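PDB 1E5E: methionine gamma-lyase from Trichomonas vaginalis, which belongs to the Cys/Met metabolism family of pyridoxal-phosphate-dependent enzymes and is assembled here from four protein chains. Local coordinates for residues F35-C40 with G44-G49; T57-P62 with G236-T241; I90-L95 with G220-K225. All blocks are in the same frame, centred on the assembly; numbering follows the deposited sequence.

Interaction 1: F35-C40 with G44-G49; sequences FVFDNC and GNRFAG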
loop_
_atom_site.group_PDB
_atom_site.type_symbol
_atom_site.label_atom_id
_atom_site.label_comp_id
_atom_site.label_asym_id
_atom_site.label_seq_id
_atom_site.Cartn_x
_atom_site.Cartn_y
_atom_site.Cartn_z
ATOM N N PHE A 35 19.147 -3.010 3.866
ATOM C CA PHE A 35 19.647 -1.790 4.482
ATOM C C PHE A 35 21.098 -1.585 4.124
ATOM O O PHE A 35 21.931 -2.503 4.126
ATOM C CB PHE A 35 19.457 -1.925 6.028
ATOM C CG PHE A 35 17.982 -1.956 6.334
ATOM C CD1 PHE A 35 17.254 -3.137 6.272
ATOM C CD2 PHE A 35 17.332 -0.783 6.671
ATOM C CE1 PHE A 35 15.898 -3.118 6.534
ATOM C CE2 PHE A 35 15.966 -0.785 6.950
ATOM C CZ PHE A 35 15.219 -1.965 6.869
ATOM N N VAL A 36 21.480 -0.380 3.814
ATOM C CA VAL A 36 22.838 -0.053 3.376
ATOM C C VAL A 36 23.789 0.194 4.516
ATOM O O VAL A 36 23.494 1.051 5.334
ATOM C CB VAL A 36 22.742 1.214 2.485
ATOM C CG1 VAL A 36 24.115 1.702 2.045
ATOM C CG2 VAL A 36 21.806 0.964 1.303
ATOM N N PHE A 37 24.934 -0.451 4.517
ATOM C CA PHE A 37 25.915 -0.216 5.570
ATOM C C PHE A 37 26.771 0.977 5.200
ATOM O O PHE A 37 27.147 1.113 4.040
ATOM C CB PHE A 37 26.817 -1.431 5.741
ATOM C CG PHE A 37 26.081 -2.687 6.111
ATOM C CD1 PHE A 37 25.180 -2.719 7.157
ATOM C CD2 PHE A 37 26.269 -3.821 5.345
ATOM C CE1 PHE A 37 24.501 -3.885 7.482
ATOM C CE2 PHE A 37 25.614 -5.008 5.687
ATOM C CZ PHE A 37 24.732 -5.032 6.759
ATOM N N ASP A 38 27.105 1.816 6.171
ATOM C CA ASP A 38 28.078 2.899 5.977
ATOM C C ASP A 38 29.454 2.358 5.599
ATOM O O ASP A 38 30.166 3.017 4.833
ATOM C CB ASP A 38 28.227 3.664 7.306
ATOM C CG ASP A 38 26.909 4.383 7.585
ATOM O OD1 ASP A 38 26.200 4.776 6.633
ATOM O OD2 ASP A 38 26.579 4.553 8.772
ATOM N N ASN A 39 29.833 1.195 6.113
ATOM C CA ASN A 39 31.136 0.616 5.775
ATOM C C ASN A 39 31.115 -0.869 6.124
ATOM O O ASN A 39 30.155 -1.267 6.823
ATOM C CB ASN A 39 32.235 1.392 6.506
ATOM C CG ASN A 39 31.998 1.407 8.003
ATOM O OD1 ASN A 39 32.055 0.357 8.632
ATOM N ND2 ASN A 39 31.677 2.552 8.537
ATOM N N CYS A 40 32.064 -1.673 5.656
ATOM C CA CYS A 40 32.039 -3.096 5.956
ATOM C C CYS A 40 32.109 -3.438 7.425
ATOM O O CYS A 40 31.511 -4.447 7.837
ATOM C CB CYS A 40 33.214 -3.852 5.311
ATOM S SG CYS A 40 33.164 -3.757 3.524
ATOM N N GLY A 44 29.650 -6.067 9.304
ATOM C CA GLY A 44 30.173 -7.250 9.997
ATOM C C GLY A 44 29.777 -7.202 11.478
ATOM O O GLY A 44 29.378 -8.202 12.066
ATOM N N ASN A 45 29.885 -6.029 12.064
ATOM C CA ASN A 45 29.465 -5.809 13.428
ATOM C C ASN A 45 27.963 -6.038 13.627
ATOM O O ASN A 45 27.608 -6.555 14.685
ATOM C CB ASN A 45 29.775 -4.381 13.884
ATOM C CG ASN A 45 31.241 -4.134 14.162
ATOM O OD1 ASN A 45 32.063 -5.041 14.109
ATOM N ND2 ASN A 45 31.506 -2.863 14.409
ATOM N N ARG A 46 27.109 -5.599 12.707
ATOM C CA ARG A 46 25.681 -5.852 12.894
ATOM C C ARG A 46 25.441 -7.354 12.776
ATOM O O ARG A 46 24.737 -7.918 13.619
ATOM C CB ARG A 46 24.831 -5.063 11.909
ATOM C CG ARG A 46 24.780 -3.573 12.225
ATOM C CD ARG A 46 23.956 -2.822 11.183
ATOM N NE ARG A 46 24.009 -1.393 11.530
ATOM C CZ ARG A 46 23.677 -0.381 10.749
ATOM N NH1 ARG A 46 23.777 0.878 11.157
ATOM N NH2 ARG A 46 23.153 -0.672 9.550
ATOM N N PHE A 47 26.028 -8.026 11.772
ATOM C CA PHE A 47 25.842 -9.473 11.710
ATOM C C PHE A 47 26.382 -10.201 12.939
ATOM O O PHE A 47 25.863 -11.288 13.234
ATOM C CB PHE A 47 26.494 -10.129 10.493
ATOM C CG PHE A 47 25.597 -10.144 9.283
ATOM C CD1 PHE A 47 24.674 -11.147 9.099
ATOM C CD2 PHE A 47 25.639 -9.092 8.353
ATOM C CE1 PHE A 47 23.843 -11.185 7.983
ATOM C CE2 PHE A 47 24.863 -9.152 7.210
ATOM C CZ PHE A 47 23.936 -10.163 7.050
ATOM N N ALA A 48 27.386 -9.661 13.617
ATOM C CA ALA A 48 27.898 -10.349 14.800
ATOM C C ALA A 48 27.196 -9.923 16.076
ATOM O O ALA A 48 27.668 -10.248 17.165
ATOM C CB ALA A 48 29.403 -10.094 14.974
ATOM N N GLY A 49 26.106 -9.173 16.024
ATOM C CA GLY A 49 25.357 -8.756 17.206
ATOM C C GLY A 49 26.153 -7.776 18.045
ATOM O O GLY A 49 25.878 -7.554 19.207
HETATM O O HOH W 1 22.184 1.148 7.545
#
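Phe37 packs against Arg46 and Phe47, near the far end of helix 40-47. This short helix lies beside the loop that leads into it. Asn39 is its N-cap, and a Schellman motif with Gly49 as C-prime residue closes the helix.

The tight part is the Phe37 ring. Its CG is anti to the carbonyl carbon (chi1 -60°), and the end of the ring comes nearer the helix than its root does. Phe37 CD1 lies 3.7 Å from Arg46 NH2. The nitrogen sits at the ring edge, near the ring plane, so this is not a cation stacked over a face. Phe37 CE1 is 3.9 Å from Arg46 CD. The Arg46 chain is extended from CG to NE and runs alongside the ring, pointing the other way. The ring and guanidinium planes are 64° apart. Phe47 crosses Phe37 at about a right angle, with Phe47 CE2 4.1 Å from Phe37 CZ.

The guanidinium has further partners. Arg46 NE donates to Ser52 O. At the guanidinium edge, a water accepts from Arg46 NH2 at 2.9 Å. The same water donates to Val36 O at 2.6 Å, so it bridges loop and helix.

The solvent side is loose. Asp38 is exposed, and its OD2 stays 5.2 Å from Arg46 NH1. Any attraction between these charges acts without contact.

Other surfaces are covered. Cys40 N donates to Asp328 of the second subunit, and Phe47 packs on Ser351 of that subunit. The Phe47 side chain is about 5 Å from a bound PPJ. The first helical turn is pinned by Gly44 N to Cys40 O, 2.9 Å long and nearly straight at 170°.

Interaction 2: T57-P62 with G236-T241; sequences TRLGNP and GIKDIT. With PPJ (N-(hydroxy{3-hydroxy-2-methyl-5-[(phosphonooxy)methyl]pyridin-4-yl}methyl)norvaline), chain G.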
loop_
_atom_site.group_PDB
_atom_site.type_symbol
_atom_site.label_atom_id
_atom_site.label_comp_id
_atom_site.label_asym_id
_atom_site.label_seq_id
_atom_site.Cartn_x
_atom_site.Cartn_y
_atom_site.Cartn_z
ATOM N N THR A 57 15.225 -7.254 6.065
ATOM C CA THR A 57 13.881 -7.393 6.648
ATOM C C THR A 57 13.466 -8.726 7.214
ATOM O O THR A 57 12.688 -8.731 8.193
ATOM C CB THR A 57 12.852 -6.811 5.633
ATOM O OG1 THR A 57 13.173 -5.398 5.622
ATOM C CG2 THR A 57 11.398 -7.039 6.020
ATOM N N ARG A 58 14.025 -9.855 6.806
ATOM C CA ARG A 58 13.763 -11.145 7.442
ATOM C C ARG A 58 14.343 -11.064 8.866
ATOM O O ARG A 58 13.777 -11.710 9.740
ATOM C CB ARG A 58 14.340 -12.378 6.744
ATOM C CG ARG A 58 14.152 -13.717 7.524
ATOM C CD ARG A 58 13.996 -14.974 6.622
ATOM N NE ARG A 58 15.000 -14.868 5.532
ATOM C CZ ARG A 58 16.303 -15.005 5.725
ATOM N NH1 ARG A 58 16.788 -15.305 6.926
ATOM N NH2 ARG A 58 17.123 -14.831 4.704
ATOM N N LEU A 59 15.416 -10.326 9.078
ATOM C CA LEU A 59 16.043 -10.195 10.373
ATOM C C LEU A 59 15.512 -9.077 11.247
ATOM O O LEU A 59 15.654 -9.200 12.486
ATOM C CB LEU A 59 17.563 -9.956 10.215
ATOM C CG LEU A 59 18.295 -10.843 9.194
ATOM C CD1 LEU A 59 19.781 -10.478 9.147
ATOM C CD2 LEU A 59 18.136 -12.322 9.548
ATOM N N GLY A 60 14.956 -8.012 10.702
ATOM C CA GLY A 60 14.398 -6.922 11.518
ATOM C C GLY A 60 14.082 -5.752 10.550
ATOM O O GLY A 60 14.744 -5.718 9.503
ATOM N N ASN A 61 13.188 -4.865 10.958
ATOM C CA ASN A 61 12.806 -3.746 10.089
ATOM C C ASN A 61 12.210 -2.688 11.005
ATOM O O ASN A 61 11.534 -3.002 11.999
ATOM C CB ASN A 61 11.803 -4.311 9.070
ATOM C CG ASN A 61 11.217 -3.212 8.193
ATOM O OD1 ASN A 61 10.396 -2.418 8.656
ATOM N ND2 ASN A 61 11.597 -3.124 6.919
ATOM N N PRO A 62 12.529 -1.417 10.789
ATOM C CA PRO A 62 12.091 -0.350 11.688
ATOM C C PRO A 62 10.589 -0.210 11.815
ATOM O O PRO A 62 10.093 0.076 12.903
ATOM C CB PRO A 62 12.757 0.915 11.166
ATOM C CG PRO A 62 13.639 0.522 10.062
ATOM C CD PRO A 62 13.349 -0.906 9.682
ATOM N N GLY A 236 13.507 -19.492 15.079
ATOM C CA GLY A 236 12.129 -19.661 14.622
ATOM C C GLY A 236 11.776 -18.846 13.379
ATOM O O GLY A 236 11.020 -19.328 12.522
ATOM N N ILE A 237 12.118 -17.561 13.379
ATOM C CA ILE A 237 11.748 -16.697 12.265
ATOM C C ILE A 237 12.722 -16.824 11.097
ATOM O O ILE A 237 12.340 -17.082 9.969
ATOM C CB ILE A 237 11.689 -15.219 12.695
ATOM C CG1 ILE A 237 10.677 -15.010 13.849
ATOM C CG2 ILE A 237 11.283 -14.338 11.498
ATOM C CD1 ILE A 237 9.321 -15.595 13.560
ATOM N N LYS A 238 13.975 -16.591 11.394
ATOM C CA LYS A 238 15.051 -16.541 10.429
ATOM C C LYS A 238 15.249 -17.845 9.673
ATOM O O LYS A 238 15.529 -17.733 8.482
ATOM C CB LYS A 238 16.353 -16.058 11.089
ATOM C CG LYS A 238 17.581 -16.083 10.183
ATOM C CD LYS A 238 18.821 -15.472 10.838
ATOM C CE LYS A 238 19.734 -16.542 11.447
ATOM N NZ LYS A 238 19.993 -17.658 10.472
ATOM N N ASP A 239 15.167 -19.013 10.264
ATOM C CA ASP A 239 15.431 -20.256 9.564
ATOM C C ASP A 239 14.190 -21.145 9.443
ATOM O O ASP A 239 14.002 -21.684 8.363
ATOM C CB ASP A 239 16.472 -21.167 10.239
ATOM C CG ASP A 239 17.802 -20.482 10.424
ATOM O OD1 ASP A 239 18.056 -19.480 9.716
ATOM O OD2 ASP A 239 18.638 -20.893 11.255
ATOM N N ILE A 240 13.528 -21.378 10.572
ATOM C CA ILE A 240 12.514 -22.429 10.568
ATOM C C ILE A 240 11.200 -22.016 9.936
ATOM O O ILE A 240 10.663 -22.872 9.236
ATOM C CB ILE A 240 12.253 -22.946 12.014
ATOM C CG1 ILE A 240 13.574 -23.512 12.549
ATOM C CG2 ILE A 240 11.126 -23.946 12.042
ATOM C CD1 ILE A 240 13.563 -24.004 13.977
ATOM N N THR A 241 10.597 -20.896 10.314
ATOM C CA THR A 241 9.302 -20.636 9.671
ATOM C C THR A 241 9.482 -19.747 8.448
ATOM O O THR A 241 8.587 -19.663 7.618
ATOM C CB THR A 241 8.285 -19.988 10.622
ATOM O OG1 THR A 241 8.817 -18.759 11.120
ATOM C CG2 THR A 241 8.020 -20.956 11.769
HETATM N N1 PPJ G . 17.826 -18.777 -1.274
HETATM C C2 PPJ G . 18.842 -18.026 -1.736
HETATM C C6 PPJ G . 17.079 -18.288 -0.233
HETATM C C2A PPJ G . 19.716 -18.510 -2.753
HETATM C C3 PPJ G . 19.112 -16.797 -1.107
HETATM O O3 PPJ G . 20.147 -16.194 -1.665
HETATM C C4 PPJ G . 18.231 -16.169 -0.190
HETATM C C4A PPJ G . 18.359 -14.720 -0.001
HETATM C C5 PPJ G . 17.246 -16.997 0.336
HETATM N N PPJ G . 19.642 -14.489 0.531
HETATM C C5A PPJ G . 16.339 -16.701 1.427
HETATM O OP4 PPJ G . 15.413 -15.998 0.861
HETATM P P PPJ G . 14.826 -14.869 1.861
HETATM O OP1 PPJ G . 13.657 -14.211 1.019
HETATM O OP2 PPJ G . 15.949 -13.903 2.324
HETATM O OP3 PPJ G . 14.206 -15.607 3.142
HETATM C CA PPJ G . 20.115 -13.233 0.808
HETATM C CB PPJ G . 19.752 -12.678 2.112
HETATM C C PPJ G . 21.402 -12.876 0.331
HETATM C CG PPJ G . 20.260 -13.291 3.361
HETATM C CD PPJ G . 21.336 -12.449 3.890
HETATM O O PPJ G . 22.299 -13.785 0.077
HETATM O OXT PPJ G . 21.921 -11.673 0.488
#
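The guanidinium of Arg58 turns its edges to Lys238 CG and to the PPJ phosphate, while Lys238 O comes in obliquely. Lys238 CG lies in its plane, 3.4 Å from Arg58 NH1. On the phosphate side, Arg58 NH2 donates to PPJ OP2 at 2.8 Å, in plane and nearly straight (169°). Arg58 NE donates to PPJ OP3 at 2.6 Å. This oxygen is also at the edge but tilted from the plane, and the bond is clearly more bent (138°). Two bonds to two oxygens fix the rotation of the group. The chain reaches the phosphate through bends at chi2 and chi3.

Two other flat groups are held near their planes. The Asn61 amide gives ND2 to Thr57 OG1 at 3.1 Å. The Asp239 carboxylate receives Lys238 NZ on the syn side of OD1, at 2.8 Å, in a salt bridge.

Across the segments the polar link is weak. Arg58 NH1 reaches Lys238 O at 3.1 Å, but the bond is bent to 121°. Apolar contact adds to it. Leu59 CD2 presses on Lys238 CD at 3.5 Å, tighter than usual for two carbons. Lys238 bends at chi3 and chi4, which carries NZ away from Arg58 and onto Asp239.

This is part of a phosphate site shared between chains. Arg58 NH2 also bonds Tyr111 OH of the second subunit. PPJ is further held by Gly86, Ser206 and Thr208 of that subunit, and by Tyr56 of the same chain as Arg58.

Helix 226-241 makes a wider pi-type turn here. Ile237 CG2 comes to 4.0 Å from Arg58 O, and its side chain also touches strand 79-83. Ile237 and Thr241 pack on helix 86-97, while segment 57-62 leads straight into helix 62-75.

Interaction 3: I90-L95 with G220-K225; sequences IAATVL and GLICGK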
loop_
_atom_site.group_PDB
_atom_site.type_symbol
_atom_site.label_atom_id
_atom_site.label_comp_id
_atom_site.label_asym_id
_atom_site.label_seq_id
_atom_site.Cartn_x
_atom_site.Cartn_y
_atom_site.Cartn_z
ATOM N N ILE A 90 2.842 -18.977 16.687
ATOM C CA ILE A 90 2.817 -20.188 17.491
ATOM C C ILE A 90 3.952 -21.154 17.104
ATOM O O ILE A 90 4.701 -21.652 17.962
ATOM C CB ILE A 90 1.446 -20.885 17.416
ATOM C CG1 ILE A 90 0.351 -19.995 18.075
ATOM C CG2 ILE A 90 1.510 -22.227 18.143
ATOM C CD1 ILE A 90 -1.019 -20.258 17.480
ATOM N N ALA A 91 4.114 -21.393 15.817
ATOM C CA ALA A 91 5.081 -22.330 15.313
ATOM C C ALA A 91 6.491 -21.846 15.583
ATOM O O ALA A 91 7.338 -22.639 16.014
ATOM C CB ALA A 91 4.821 -22.517 13.815
ATOM N N ALA A 92 6.793 -20.569 15.356
ATOM C CA ALA A 92 8.163 -20.087 15.544
ATOM C C ALA A 92 8.552 -20.224 17.008
ATOM O O ALA A 92 9.708 -20.485 17.331
ATOM C CB ALA A 92 8.315 -18.630 15.104
ATOM N N THR A 93 7.566 -20.002 17.886
ATOM C CA THR A 93 7.778 -20.142 19.313
ATOM C C THR A 93 7.992 -21.610 19.670
ATOM O O THR A 93 9.050 -21.978 20.184
ATOM C CB THR A 93 6.550 -19.577 20.062
ATOM O OG1 THR A 93 6.457 -18.167 19.759
ATOM C CG2 THR A 93 6.627 -19.829 21.557
ATOM N N VAL A 94 7.031 -22.501 19.411
ATOM C CA VAL A 94 7.239 -23.875 19.839
ATOM C C VAL A 94 8.333 -24.562 19.027
ATOM O O VAL A 94 8.963 -25.437 19.633
ATOM C CB VAL A 94 5.975 -24.748 19.882
ATOM C CG1 VAL A 94 4.890 -24.087 20.724
ATOM C CG2 VAL A 94 5.464 -25.093 18.496
ATOM N N LEU A 95 8.661 -24.224 17.779
ATOM C CA LEU A 95 9.735 -24.927 17.066
ATOM C C LEU A 95 11.115 -24.451 17.500
ATOM O O LEU A 95 12.110 -25.161 17.294
ATOM C CB LEU A 95 9.552 -24.887 15.569
ATOM C CG LEU A 95 8.280 -25.575 15.048
ATOM C CD1 LEU A 95 8.151 -25.304 13.556
ATOM C CD2 LEU A 95 8.300 -27.093 15.326
ATOM N N GLY A 220 0.863 -12.338 13.109
ATOM C CA GLY A 220 0.981 -12.905 14.456
ATOM C C GLY A 220 1.956 -12.083 15.311
ATOM O O GLY A 220 2.753 -11.278 14.818
ATOM N N LEU A 221 1.859 -12.259 16.632
ATOM C CA LEU A 221 2.783 -11.672 17.592
ATOM C C LEU A 221 3.183 -12.632 18.690
ATOM O O LEU A 221 2.437 -13.489 19.139
ATOM C CB LEU A 221 2.158 -10.434 18.284
ATOM C CG LEU A 221 1.683 -9.316 17.330
ATOM C CD1 LEU A 221 0.467 -8.581 17.883
ATOM C CD2 LEU A 221 2.805 -8.341 16.965
ATOM N N ILE A 222 4.426 -12.498 19.156
ATOM C CA ILE A 222 5.016 -13.285 20.183
ATOM C C ILE A 222 5.554 -12.340 21.241
ATOM O O ILE A 222 6.187 -11.374 20.781
ATOM C CB ILE A 222 6.197 -14.131 19.681
ATOM C CG1 ILE A 222 5.793 -15.027 18.512
ATOM C CG2 ILE A 222 6.752 -14.949 20.859
ATOM C CD1 ILE A 222 6.981 -15.590 17.752
ATOM N N CYS A 223 5.152 -12.486 22.509
ATOM C CA CYS A 223 5.587 -11.491 23.494
ATOM C C CYS A 223 6.229 -12.210 24.698
ATOM O O CYS A 223 5.636 -13.216 25.147
ATOM C CB CYS A 223 4.384 -10.727 24.061
ATOM S SG CYS A 223 3.329 -10.004 22.790
ATOM N N GLY A 224 7.342 -11.710 25.186
ATOM C CA GLY A 224 7.978 -12.423 26.309
ATOM C C GLY A 224 9.348 -11.793 26.588
ATOM O O GLY A 224 9.599 -10.640 26.260
ATOM N N LYS A 225 10.194 -12.552 27.250
ATOM C CA LYS A 225 11.525 -12.127 27.643
ATOM C C LYS A 225 12.400 -11.907 26.415
ATOM O O LYS A 225 12.374 -12.714 25.504
ATOM C CB LYS A 225 12.246 -13.198 28.488
ATOM C CG LYS A 225 11.562 -13.575 29.786
ATOM C CD LYS A 225 11.648 -12.428 30.792
ATOM C CE LYS A 225 10.918 -12.869 32.075
ATOM N NZ LYS A 225 10.869 -11.681 32.989
#
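Ile222 of strand 220-224 points toward helix 86-97 and meets Thr93 and Ala92. The contact is small and buried.

Its apolar part is a single pair. Ile222 CD1 lies 4.2 Å from Ala92 CB. Both side chains leave their backbones toward the other segment, so methyl meets methyl.

The closer part is a hydroxyl set against carbon. Thr93 OG1 is 3.3 Å from Ile222 CD1. It is also 3.4 Å from Ile222 CG2, so it sits over the fork of the branched side chain. The Thr93 torsion explains this. OG1 stands anti to the carbonyl carbon (chi1 -63°), beside the backbone N. The two side chains lie alongside each other and point opposite ways.

The helix keeps its backbone bonds to itself, while the strand bonds to its two neighbours in the sheet. Thr93 OG1 bonds back to Ala89 O, one turn earlier in its own helix. This satisfies the buried hydroxyl although its neighbours on Ile222 are carbons. Regular bonds hold the helix, such as Leu95 N to Ala91 O at 2.7 Å.

Ile90 touches a bound PPJ and belongs to its pocket. It also packs on Thr114 and Leu117 of helix 112-124.

The strand lies between strands 79-83 and 202-206 of the seven-stranded sheet, antiparallel to both. Thr93 and Ile222 share a neighbour, Ile232 of helix 226-241. Leu221 and Cys223 instead pack on helix 62-75. The sheet is thus sandwiched between helices, an alpha/beta/alpha arrangement as in the large domain of PLP-dependent enzymes of this fold.

How the interactions relate
Interactions 1 and 2 follow each other along the chain, with centres 16 Å apart. They meet through Phe35, whose CZ lies 3.5 Å from Pro62 CD. Interactions 2 and 3 are closer, at 12 Å between centres. Strand 220-224 is followed by helix 226-241, and Ile237 CD1 packs on Ala92 CB at 3.6 Å. Interactions 1 and 3 do not touch; their nearest atoms are about 16 Å apart. Two PPJ molecules are involved. Interactions 1 and 2 share one: Arg58 hydrogen-bonds its phosphate and Phe47 lies near it. Ile90 of interaction 3 belongs to the pocket of another PPJ. Each contact also touches the second subunit, which fits sites built from two chains.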